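Local coordinates for protein mannitol dehydrogenase (Helicobacter pylori, PDB 3TWO) that probably catalyses the NADP(H)-dependent interconversion of cinnamyl alcohols and their aldehydes as a zinc-containing, medium-chain alcohol dehydrogenase, at residues 172-184 / 232-244. Sequence-based numbering, arbitrary orientation.
Sequences SKVTKGTKVGVAG and KEELDFIISTIPT. With NDP (NADPH dihydro-nicotinamide-adenine-dinucleotide phosphate), chain F.
Phe237 sets CG anti to its backbone N (chi1 170°), laying its ring beside Val180 and under Val174, whose CG2, anti to its own carbonyl carbon, comes down on one ring face as a CH-pi contact, 4.0 Å from the centroid. Strands 179-183 and 237-240 are neighbours at the centre of the six-stranded parallel sheet, strand order 3-2-1-4-5-6, of the Rossmann fold that carries the NADPH. Their ladder runs from Gly181 N to Phe237 O, Ile239 N to Gly181 O, Ala183 N to Ile239 O and Thr241 N to Ala183 O, the third nearly straight at 174°. Ser172 OG reaches the ring edge in plane, 3.3 Å from Phe237 CE1, while its hydrogen bonds go to Tyr289 and Asp260. Further along this face Val182 CG2 and Ile239 CG2 lie side by side under helix 187-198. The other face carries the side chains of Ile238, Ala183 and Ser240; there Leu235 CD1 fits over the bare CA of Gly181, 3.8 Å away.

Where segment 232-244 turns a corner at Asp236, Asp236 OD2 takes Lys179 N through its anti lone pair at 2.7 Å, and Lys179 O accepts from both Asp236 N and Phe237 N, so both polar backbone atoms of Lys179 are gripped. With an extended chain beyond CG, Lys179 carries NZ to a salt bridge with Glu233 OE2, which it meets from above the carboxylate plane, 45° out of it.

At the opposite, C-terminal end the strands open onto the cofactor. Gly184 probably opens the glycine-rich turn of the Rossmann type, its CA against the adenosine ribose, and Ile242 CD1 bridges Ala183 CB and the adenine ring. Past Pro243, which packs on both riboses, Thr244 OG1 donates a hydrogen bond to adenine N7A at 2.9 Å.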
# COMPACT_ATOMS: atom_id res chain seq x y z
N SER B 172 -0.44 -9.45 9.95
CA SER B 172 -1.84 -9.17 9.57
C SER B 172 -2.87 -9.93 10.44
O SER B 172 -4.07 -9.88 10.17
CB SER B 172 -2.07 -9.48 8.07
OG SER B 172 -1.36 -8.58 7.21
N LYS B 173 -2.40 -10.63 11.48
CA LYS B 173 -3.29 -11.35 12.41
C LYS B 173 -4.17 -12.39 11.72
O LYS B 173 -5.34 -12.55 12.04
CB LYS B 173 -4.18 -10.35 13.16
CG LYS B 173 -3.46 -9.40 14.09
CD LYS B 173 -4.54 -8.34 14.46
CE LYS B 173 -4.25 -7.65 15.81
NZ LYS B 173 -2.80 -7.37 15.79
N VAL B 174 -3.62 -13.12 10.78
CA VAL B 174 -4.44 -14.15 10.17
C VAL B 174 -4.91 -15.15 11.27
O VAL B 174 -4.10 -15.59 12.11
CB VAL B 174 -3.59 -14.82 9.02
CG1 VAL B 174 -4.19 -16.15 8.60
CG2 VAL B 174 -3.46 -13.81 7.86
N THR B 175 -6.20 -15.48 11.27
CA THR B 175 -6.71 -16.34 12.27
C THR B 175 -7.88 -17.25 11.74
O THR B 175 -8.06 -17.43 10.54
CB THR B 175 -7.07 -15.53 13.57
OG1 THR B 175 -7.40 -16.44 14.60
CG2 THR B 175 -8.27 -14.58 13.37
N LYS B 176 -8.63 -17.86 12.64
CA LYS B 176 -9.73 -18.74 12.22
C LYS B 176 -10.76 -18.02 11.33
O LYS B 176 -11.27 -16.96 11.68
CB LYS B 176 -10.42 -19.29 13.42
CG LYS B 176 -9.67 -20.34 14.28
CD LYS B 176 -10.65 -20.59 15.47
CE LYS B 176 -10.16 -21.44 16.61
NZ LYS B 176 -9.14 -22.34 16.11
N GLY B 177 -11.07 -18.57 10.17
CA GLY B 177 -12.03 -17.89 9.33
C GLY B 177 -11.49 -16.79 8.45
O GLY B 177 -12.20 -16.37 7.55
N THR B 178 -10.25 -16.35 8.64
CA THR B 178 -9.65 -15.35 7.73
C THR B 178 -9.65 -15.97 6.36
O THR B 178 -9.21 -17.13 6.23
CB THR B 178 -8.24 -15.03 8.13
OG1 THR B 178 -8.25 -14.57 9.49
CG2 THR B 178 -7.64 -13.94 7.21
N LYS B 179 -10.20 -15.26 5.36
CA LYS B 179 -9.93 -15.71 3.99
C LYS B 179 -8.56 -15.24 3.39
O LYS B 179 -8.33 -14.05 3.15
CB LYS B 179 -11.08 -15.35 3.06
CG LYS B 179 -12.43 -15.91 3.59
CD LYS B 179 -13.56 -15.63 2.55
CE LYS B 179 -14.85 -16.39 2.94
NZ LYS B 179 -15.86 -16.02 1.92
N VAL B 180 -7.69 -16.22 3.13
CA VAL B 180 -6.30 -15.96 2.74
C VAL B 180 -6.04 -16.44 1.29
O VAL B 180 -6.33 -17.60 0.93
CB VAL B 180 -5.37 -16.77 3.71
CG1 VAL B 180 -3.97 -17.02 3.13
CG2 VAL B 180 -5.32 -16.11 5.04
N GLY B 181 -5.52 -15.55 0.44
CA GLY B 181 -5.01 -15.99 -0.88
C GLY B 181 -3.48 -16.07 -0.86
O GLY B 181 -2.79 -15.25 -0.24
N VAL B 182 -2.94 -17.06 -1.58
CA VAL B 182 -1.52 -17.21 -1.74
C VAL B 182 -1.23 -17.18 -3.25
O VAL B 182 -1.67 -18.05 -4.00
CB VAL B 182 -0.94 -18.51 -1.10
CG1 VAL B 182 0.59 -18.56 -1.31
CG2 VAL B 182 -1.26 -18.57 0.38
N ALA B 183 -0.51 -16.16 -3.70
CA ALA B 183 -0.20 -16.06 -5.12
C ALA B 183 1.24 -16.60 -5.37
O ALA B 183 2.23 -16.09 -4.79
CB ALA B 183 -0.36 -14.59 -5.56
N GLY B 184 1.36 -17.60 -6.23
CA GLY B 184 2.65 -18.24 -6.50
C GLY B 184 2.81 -19.45 -5.59
O GLY B 184 3.01 -19.32 -4.40
N LYS B 232 -14.07 -15.41 -7.40
CA LYS B 232 -15.27 -14.62 -7.41
C LYS B 232 -15.66 -14.10 -6.02
O LYS B 232 -16.76 -13.65 -5.82
CB LYS B 232 -16.39 -15.42 -8.11
CG LYS B 232 -16.00 -15.68 -9.57
CD LYS B 232 -16.31 -14.38 -10.38
CE LYS B 232 -15.38 -14.10 -11.59
NZ LYS B 232 -14.96 -15.31 -12.34
N GLU B 233 -14.71 -14.12 -5.10
CA GLU B 233 -14.99 -13.95 -3.69
C GLU B 233 -14.08 -12.85 -3.19
O GLU B 233 -13.00 -12.69 -3.71
CB GLU B 233 -14.54 -15.27 -3.05
CG GLU B 233 -14.64 -15.38 -1.58
CD GLU B 233 -14.56 -16.82 -1.10
OE1 GLU B 233 -13.65 -17.60 -1.46
OE2 GLU B 233 -15.42 -17.17 -0.30
N GLU B 234 -14.46 -12.09 -2.17
CA GLU B 234 -13.51 -11.16 -1.55
C GLU B 234 -12.63 -11.84 -0.49
O GLU B 234 -13.14 -12.56 0.37
CB GLU B 234 -14.27 -10.01 -0.91
CG GLU B 234 -15.07 -9.20 -1.91
CD GLU B 234 -15.51 -7.86 -1.34
OE1 GLU B 234 -15.12 -6.84 -1.94
OE2 GLU B 234 -16.21 -7.82 -0.29
N LEU B 235 -11.32 -11.59 -0.52
CA LEU B 235 -10.43 -12.19 0.45
C LEU B 235 -10.03 -11.16 1.49
O LEU B 235 -10.05 -9.99 1.20
CB LEU B 235 -9.17 -12.78 -0.24
CG LEU B 235 -9.52 -13.71 -1.43
CD1 LEU B 235 -8.29 -14.42 -2.03
CD2 LEU B 235 -10.48 -14.77 -0.96
N ASP B 236 -9.66 -11.61 2.68
CA ASP B 236 -9.25 -10.70 3.75
C ASP B 236 -7.76 -10.40 3.69
O ASP B 236 -7.30 -9.38 4.16
CB ASP B 236 -9.53 -11.35 5.09
CG ASP B 236 -11.00 -11.63 5.31
OD1 ASP B 236 -11.81 -10.68 5.30
OD2 ASP B 236 -11.32 -12.80 5.50
N PHE B 237 -7.00 -11.36 3.17
CA PHE B 237 -5.59 -11.28 3.19
C PHE B 237 -5.03 -12.05 1.99
O PHE B 237 -5.49 -13.17 1.69
CB PHE B 237 -5.04 -11.81 4.53
CG PHE B 237 -3.55 -11.99 4.54
CD1 PHE B 237 -2.73 -11.04 5.14
CD2 PHE B 237 -2.95 -13.11 3.92
CE1 PHE B 237 -1.27 -11.20 5.16
CE2 PHE B 237 -1.54 -13.29 3.91
CZ PHE B 237 -0.70 -12.30 4.55
N ILE B 238 -4.08 -11.45 1.30
CA ILE B 238 -3.39 -12.09 0.18
C ILE B 238 -1.88 -11.89 0.36
O ILE B 238 -1.42 -10.75 0.61
CB ILE B 238 -3.80 -11.49 -1.17
CG1 ILE B 238 -5.30 -11.77 -1.48
CG2 ILE B 238 -2.95 -12.06 -2.33
CD1 ILE B 238 -5.83 -11.01 -2.72
N ILE B 239 -1.10 -12.98 0.24
CA ILE B 239 0.37 -12.83 0.20
C ILE B 239 0.82 -13.20 -1.20
O ILE B 239 0.46 -14.27 -1.70
CB ILE B 239 1.08 -13.70 1.29
CG1 ILE B 239 2.60 -13.61 1.19
CG2 ILE B 239 0.57 -15.20 1.25
CD1 ILE B 239 3.31 -14.25 2.34
N SER B 240 1.53 -12.28 -1.85
CA SER B 240 2.01 -12.52 -3.20
C SER B 240 3.51 -12.88 -3.18
O SER B 240 4.35 -12.07 -2.79
CB SER B 240 1.82 -11.30 -4.08
OG SER B 240 2.29 -11.61 -5.38
N THR B 241 3.82 -14.10 -3.62
CA THR B 241 5.19 -14.54 -3.70
C THR B 241 5.66 -14.58 -5.15
O THR B 241 6.69 -15.19 -5.42
CB THR B 241 5.37 -15.96 -3.16
OG1 THR B 241 4.91 -16.91 -4.17
CG2 THR B 241 4.61 -16.13 -1.82
N ILE B 242 4.88 -13.99 -6.07
CA ILE B 242 5.14 -14.14 -7.50
C ILE B 242 6.50 -13.50 -7.92
O ILE B 242 6.72 -12.34 -7.65
CB ILE B 242 4.03 -13.46 -8.33
CG1 ILE B 242 2.72 -14.23 -8.18
CG2 ILE B 242 4.43 -13.39 -9.78
CD1 ILE B 242 1.45 -13.49 -8.76
N PRO B 243 7.40 -14.27 -8.60
CA PRO B 243 8.74 -13.75 -8.97
C PRO B 243 8.86 -13.34 -10.46
O PRO B 243 9.98 -13.06 -10.92
CB PRO B 243 9.62 -14.97 -8.71
CG PRO B 243 8.73 -16.11 -9.29
CD PRO B 243 7.30 -15.75 -8.81
N THR B 244 7.75 -13.38 -11.21
CA THR B 244 7.74 -12.99 -12.62
C THR B 244 6.76 -11.75 -12.79
O THR B 244 6.13 -11.29 -11.82
CB THR B 244 7.24 -14.14 -13.59
OG1 THR B 244 5.87 -14.43 -13.30
CG2 THR B 244 8.08 -15.48 -13.46
PA NDP F . 10.03 -20.38 -6.43
O1A NDP F . 10.08 -20.36 -7.90
O2A NDP F . 9.73 -21.63 -5.53
O5B NDP F . 8.41 -20.20 -6.48
C5B NDP F . 7.72 -19.17 -7.37
C4B NDP F . 6.33 -19.70 -7.69
O4B NDP F . 5.40 -18.73 -8.34
C3B NDP F . 6.46 -20.91 -8.64
O3B NDP F . 5.59 -21.98 -8.11
C2B NDP F . 5.91 -20.36 -9.98
O2B NDP F . 5.31 -21.48 -10.66
C1B NDP F . 4.78 -19.42 -9.51
N9A NDP F . 4.55 -18.27 -10.41
C8A NDP F . 5.49 -17.67 -11.17
N7A NDP F . 4.90 -16.66 -11.79
C5A NDP F . 3.62 -16.61 -11.43
C6A NDP F . 2.57 -15.78 -11.76
N6A NDP F . 2.68 -14.73 -12.64
N1A NDP F . 1.39 -16.07 -11.20
C2A NDP F . 1.21 -17.05 -10.34
N3A NDP F . 2.20 -17.84 -10.00
C4A NDP F . 3.41 -17.64 -10.55
O3 NDP F . 10.16 -19.00 -5.68
PN NDP F . 10.35 -18.79 -4.18
O1N NDP F . 9.16 -19.19 -3.40
O2N NDP F . 11.72 -19.26 -3.60
O5D NDP F . 10.49 -17.22 -4.13
C5D NDP F . 9.42 -16.41 -4.82
C4D NDP F . 9.84 -14.88 -4.87
O4D NDP F . 9.95 -14.54 -3.48
C3D NDP F . 11.21 -14.57 -5.53
O3D NDP F . 11.09 -13.34 -6.29
C2D NDP F . 12.12 -14.45 -4.28
O2D NDP F . 13.18 -13.59 -4.54
C1D NDP F . 11.15 -13.74 -3.30
N1N NDP F . 11.58 -13.77 -1.87
C2N NDP F . 11.40 -12.59 -1.10
C3N NDP F . 11.78 -12.56 0.23
C7N NDP F . 11.49 -11.30 1.05
O7N NDP F . 10.60 -10.51 0.69
N7N NDP F . 12.04 -11.28 2.25
C4N NDP F . 12.40 -13.69 0.81
C5N NDP F . 12.55 -14.90 0.06
C6N NDP F . 12.17 -14.94 -1.26
P2B NDP F . 5.47 -21.73 -12.20
O1X NDP F . 5.91 -23.31 -12.29
O2X NDP F . 4.25 -21.33 -12.90
O3X NDP F . 6.74 -20.91 -12.69